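PDB 1WX1: nicotinate-nucleotide--dimethylbenzimidazole phosphoribosyltransferase from Thermus thermophilus HB8, which probably catalyses the transfer of phosphoribose from nicotinate mononucleotide to 5,6-dimethylbenzimidazole, giving alpha-ribazole 5'-phosphate for cobalamin biosynthesis. Local coordinates for residues A[76-79]-A[84-87]; A[47-52]-A[307-312]. All coordinates share one frame; numbering follows the deposited sequence.

Interaction 1 (A[76-79]-A[84-87])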
loop_
_atom_site.group_PDB
_atom_site.type_symbol
_atom_site.label_atom_id
_atom_site.label_comp_id
_atom_site.label_asym_id
_atom_site.label_seq_id
_atom_site.Cartn_x
_atom_site.Cartn_y
_atom_site.Cartn_z
ATOM N N LEU A 76 -8.775 -4.722 25.802
ATOM C CA LEU A 76 -8.730 -6.147 26.099
ATOM C C LEU A 76 -8.662 -6.925 24.783
ATOM O O LEU A 76 -7.961 -7.927 24.685
ATOM C CB LEU A 76 -9.966 -6.560 26.902
ATOM C CG LEU A 76 -9.995 -6.016 28.335
ATOM C CD1 LEU A 76 -11.325 -6.372 28.990
ATOM C CD2 LEU A 76 -8.835 -6.593 29.132
ATOM N N ASN A 77 -9.386 -6.448 23.774
ATOM C CA ASN A 77 -9.397 -7.089 22.459
ATOM C C ASN A 77 -7.968 -7.058 21.903
ATOM O O ASN A 77 -7.498 -8.052 21.344
ATOM C CB ASN A 77 -10.356 -6.338 21.518
ATOM C CG ASN A 77 -10.756 -7.155 20.286
ATOM O OD1 ASN A 77 -11.323 -6.611 19.327
ATOM N ND2 ASN A 77 -10.480 -8.453 20.311
ATOM N N PHE A 78 -7.284 -5.921 22.064
ATOM C CA PHE A 78 -5.897 -5.773 21.601
ATOM C C PHE A 78 -5.014 -6.819 22.273
ATOM O O PHE A 78 -4.199 -7.467 21.621
ATOM C CB PHE A 78 -5.313 -4.396 21.969
ATOM C CG PHE A 78 -5.971 -3.227 21.283
ATOM C CD1 PHE A 78 -5.949 -1.964 21.879
ATOM C CD2 PHE A 78 -6.626 -3.382 20.065
ATOM C CE1 PHE A 78 -6.564 -0.871 21.267
ATOM C CE2 PHE A 78 -7.242 -2.295 19.444
ATOM C CZ PHE A 78 -7.218 -1.040 20.054
ATOM N N LEU A 79 -5.171 -6.969 23.586
ATOM C CA LEU A 79 -4.362 -7.920 24.341
ATOM C C LEU A 79 -4.677 -9.372 23.994
ATOM O O LEU A 79 -3.867 -10.263 24.236
ATOM C CB LEU A 79 -4.544 -7.692 25.847
ATOM C CG LEU A 79 -4.189 -6.285 26.350
ATOM C CD1 LEU A 79 -4.379 -6.224 27.865
ATOM C CD2 LEU A 79 -2.748 -5.942 25.977
ATOM N N ALA A 84 -8.337 -5.158 14.582
ATOM C CA ALA A 84 -7.785 -4.954 13.250
ATOM C C ALA A 84 -6.278 -4.730 13.331
ATOM O O ALA A 84 -5.511 -5.291 12.541
ATOM C CB ALA A 84 -8.460 -3.751 12.581
ATOM N N ILE A 85 -5.848 -3.922 14.295
ATOM C CA ILE A 85 -4.428 -3.633 14.438
ATOM C C ILE A 85 -3.593 -4.898 14.648
ATOM O O ILE A 85 -2.498 -5.015 14.100
ATOM C CB ILE A 85 -4.161 -2.621 15.595
ATOM C CG1 ILE A 85 -2.690 -2.192 15.572
ATOM C CG2 ILE A 85 -4.518 -3.234 16.942
ATOM C CD1 ILE A 85 -2.277 -1.512 14.277
ATOM N N ASN A 86 -4.101 -5.850 15.425
ATOM C CA ASN A 86 -3.355 -7.085 15.644
ATOM C C ASN A 86 -3.185 -7.850 14.337
ATOM O O ASN A 86 -2.122 -8.413 14.074
ATOM C CB ASN A 86 -4.066 -8.006 16.639
ATOM C CG ASN A 86 -4.261 -7.366 17.990
ATOM O OD1 ASN A 86 -5.344 -6.879 18.298
ATOM N ND2 ASN A 86 -3.206 -7.353 18.803
ATOM N N GLN A 87 -4.244 -7.878 13.530
ATOM C CA GLN A 87 -4.218 -8.595 12.260
ATOM C C GLN A 87 -3.263 -7.959 11.257
ATOM O O GLN A 87 -2.509 -8.658 10.576
ATOM C CB GLN A 87 -5.626 -8.662 11.662
ATOM C CG GLN A 87 -6.649 -9.366 12.545
ATOM C CD GLN A 87 -6.133 -10.676 13.123
ATOM O OE1 GLN A 87 -5.561 -11.502 12.413
ATOM N NE2 GLN A 87 -6.342 -10.871 14.421
#
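Asn86 reaches across from the first turn of one helix and takes hold of Phe78 at the last turn of another: its ND2 gives a hydrogen bond to the backbone O of Phe78, 3.0 Å away. The bond is bent at the hydrogen, with an N-H...O angle of 136°. It meets a lone pair of the carbonyl oxygen in the carbonyl plane, while that oxygen stands somewhat out of the plane of the Asn86 amide. With CG anti to its own carbonyl carbon (chi1 -60°), the side chain is directed at the neighbouring helix, and the other end of the amide is used as well. OD1 accepts a hydrogen bond from Ala83 N, just ahead of the helix, and lies 3.5 Å from Phe78 CA and, near the plane of the phenyl ring, 4.1 Å from its edge atom CD2. Both ends of the amide are thus bonded, which fixes its rotation. With an alanine here, Phe78 O and Ala83 N would probably lose these partners, and a gap would open between the two helix ends.

Beside this polar link the contact is apolar. Ile85 brings CG2 obliquely to the Phe78 ring, 3.8 Å from CD2 and equally close to CE2. CG1 takes the position anti to the backbone N (chi1 -172°), which carries the far end of Ile85 away from Phe78.

Helix 70-79 ends here and helix 84-91 starts after a four-residue connection. Phe78 also packs on Val98 of strand 94-100, and Ile85 N bonds to Glu304, the predicted proton acceptor. The second subunit also reaches this contact, its Thr17 hydrogen-bonded to Asn77 and its Arg320 to Gln87.

Interaction 2 (A[47-52]-A[307-312])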
loop_
_atom_site.group_PDB
_atom_site.type_symbol
_atom_site.label_atom_id
_atom_site.label_comp_id
_atom_site.label_asym_id
_atom_site.label_seq_id
_atom_site.Cartn_x
_atom_site.Cartn_y
_atom_site.Cartn_z
ATOM N N GLY A 47 9.121 -3.654 12.834
ATOM C CA GLY A 47 8.511 -2.372 13.128
ATOM C C GLY A 47 7.750 -2.510 14.432
ATOM O O GLY A 47 7.648 -3.612 14.977
ATOM N N ALA A 48 7.245 -1.400 14.954
ATOM C CA ALA A 48 6.450 -1.440 16.174
ATOM C C ALA A 48 5.401 -0.337 16.160
ATOM O O ALA A 48 5.604 0.722 15.564
ATOM C CB ALA A 48 7.348 -1.293 17.421
ATOM N N VAL A 49 4.263 -0.612 16.784
ATOM C CA VAL A 49 3.204 0.376 16.907
ATOM C C VAL A 49 2.814 0.394 18.380
ATOM O O VAL A 49 2.659 -0.660 19.007
ATOM C CB VAL A 49 1.950 0.036 16.032
ATOM C CG1 VAL A 49 1.343 -1.308 16.442
ATOM C CG2 VAL A 49 0.897 1.139 16.185
ATOM N N VAL A 50 2.719 1.592 18.945
ATOM C CA VAL A 50 2.308 1.739 20.329
ATOM C C VAL A 50 0.924 2.362 20.265
ATOM O O VAL A 50 0.755 3.480 19.770
ATOM C CB VAL A 50 3.250 2.664 21.126
ATOM C CG1 VAL A 50 2.715 2.845 22.550
ATOM C CG2 VAL A 50 4.655 2.062 21.164
ATOM N N VAL A 51 -0.065 1.617 20.736
ATOM C CA VAL A 51 -1.443 2.082 20.729
ATOM C C VAL A 51 -1.765 2.680 22.090
ATOM O O VAL A 51 -1.814 1.963 23.087
ATOM C CB VAL A 51 -2.415 0.915 20.445
ATOM C CG1 VAL A 51 -3.848 1.438 20.326
ATOM C CG2 VAL A 51 -1.990 0.184 19.175
ATOM N N ALA A 52 -1.967 3.994 22.127
ATOM C CA ALA A 52 -2.279 4.698 23.368
ATOM C C ALA A 52 -3.795 4.756 23.548
ATOM O O ALA A 52 -4.523 5.085 22.613
ATOM C CB ALA A 52 -1.692 6.105 23.328
ATOM N N GLY A 307 -3.667 2.208 9.663
ATOM C CA GLY A 307 -3.142 2.754 8.425
ATOM C C GLY A 307 -1.629 2.830 8.429
ATOM O O GLY A 307 -0.981 2.538 7.423
ATOM N N ALA A 308 -1.062 3.224 9.564
ATOM C CA ALA A 308 0.379 3.327 9.695
ATOM C C ALA A 308 1.048 1.969 9.519
ATOM O O ALA A 308 2.067 1.854 8.837
ATOM C CB ALA A 308 0.740 3.908 11.060
ATOM N N VAL A 309 0.476 0.943 10.146
ATOM C CA VAL A 309 1.031 -0.403 10.068
ATOM C C VAL A 309 0.941 -0.978 8.655
ATOM O O VAL A 309 1.866 -1.657 8.193
ATOM C CB VAL A 309 0.332 -1.339 11.082
ATOM C CG1 VAL A 309 0.756 -2.789 10.851
ATOM C CG2 VAL A 309 0.704 -0.913 12.501
ATOM N N LEU A 310 -0.161 -0.700 7.966
ATOM C CA LEU A 310 -0.336 -1.174 6.596
ATOM C C LEU A 310 0.708 -0.550 5.672
ATOM O O LEU A 310 1.053 -1.119 4.637
ATOM C CB LEU A 310 -1.733 -0.822 6.085
ATOM C CG LEU A 310 -2.900 -1.616 6.682
ATOM C CD1 LEU A 310 -4.216 -1.065 6.162
ATOM C CD2 LEU A 310 -2.748 -3.087 6.315
ATOM N N ALA A 311 1.212 0.622 6.046
ATOM C CA ALA A 311 2.209 1.312 5.228
ATOM C C ALA A 311 3.651 0.873 5.479
ATOM O O ALA A 311 4.548 1.208 4.700
ATOM C CB ALA A 311 2.097 2.813 5.437
ATOM N N MET A 312 3.887 0.122 6.548
ATOM C CA MET A 312 5.252 -0.296 6.852
ATOM C C MET A 312 5.909 -1.124 5.752
ATOM O O MET A 312 7.079 -0.910 5.438
ATOM C CB MET A 312 5.303 -1.037 8.192
ATOM C CG MET A 312 4.989 -0.127 9.375
ATOM S SD MET A 312 5.235 -0.928 10.980
ATOM C CE MET A 312 5.081 0.473 12.087
#
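Strand 47-52 and helix 307-312 run antiparallel, Gly47 opposite Met312 and Val49 opposite Val309, their axes 9.4 Å apart at closest approach and 180° between their directions. No hydrogen bond joins them; backbone bonds of the strand join it to strands 94-100 and 157-163, and Gly47 also to Asp93.

Val309 and Val49 meet through their branches at about a right angle. Val309 CG2 sits 3.9 Å from Val49 CB and almost as near to CG1, the methyl that Val49 holds between its backbone N and carbonyl carbon (chi1 60°). One turn on, Met312 lays an extended side chain over the start of the strand. SD passes 4.2 Å from Gly47 CA, and CE ends 3.5 Å from Ala48 O. The missing side chain at Gly47 matters, because a CB there would run into the sulfur.

Around them Ala159, Cys94 and Val96 of the flanking strands complete the apolar surroundings, and Asp250 receives hydrogen bonds from the helix start, a weak one from Gly307 N and another from Ala308 N. Buried and made of small aliphatic groups and a thioether, the contact depends on shape rather than polar pairing to seat the helix against the sheet.

The two contacts lie about 12 Å apart, centre to centre, and share one layered alpha/beta core. Along the chain, strand 47-54 comes first, helices 70-79 and 84-91 follow, and helix 306-321 arrives more than 200 residues later, so interaction 1 is nested within the loop that interaction 2 closes. They touch directly: Ile85 CD1 packs 3.5 Å from Val309 CG2, and Phe78 CE1 lies 3.7 Å from Val51 CG1. The helix pair and the late helix are therefore seated side by side on the same central strand of the parallel sheet. Glu304, the predicted proton acceptor, lies just before helix 306-321 and touches Phe78, which puts this shared packing close to the probable active site.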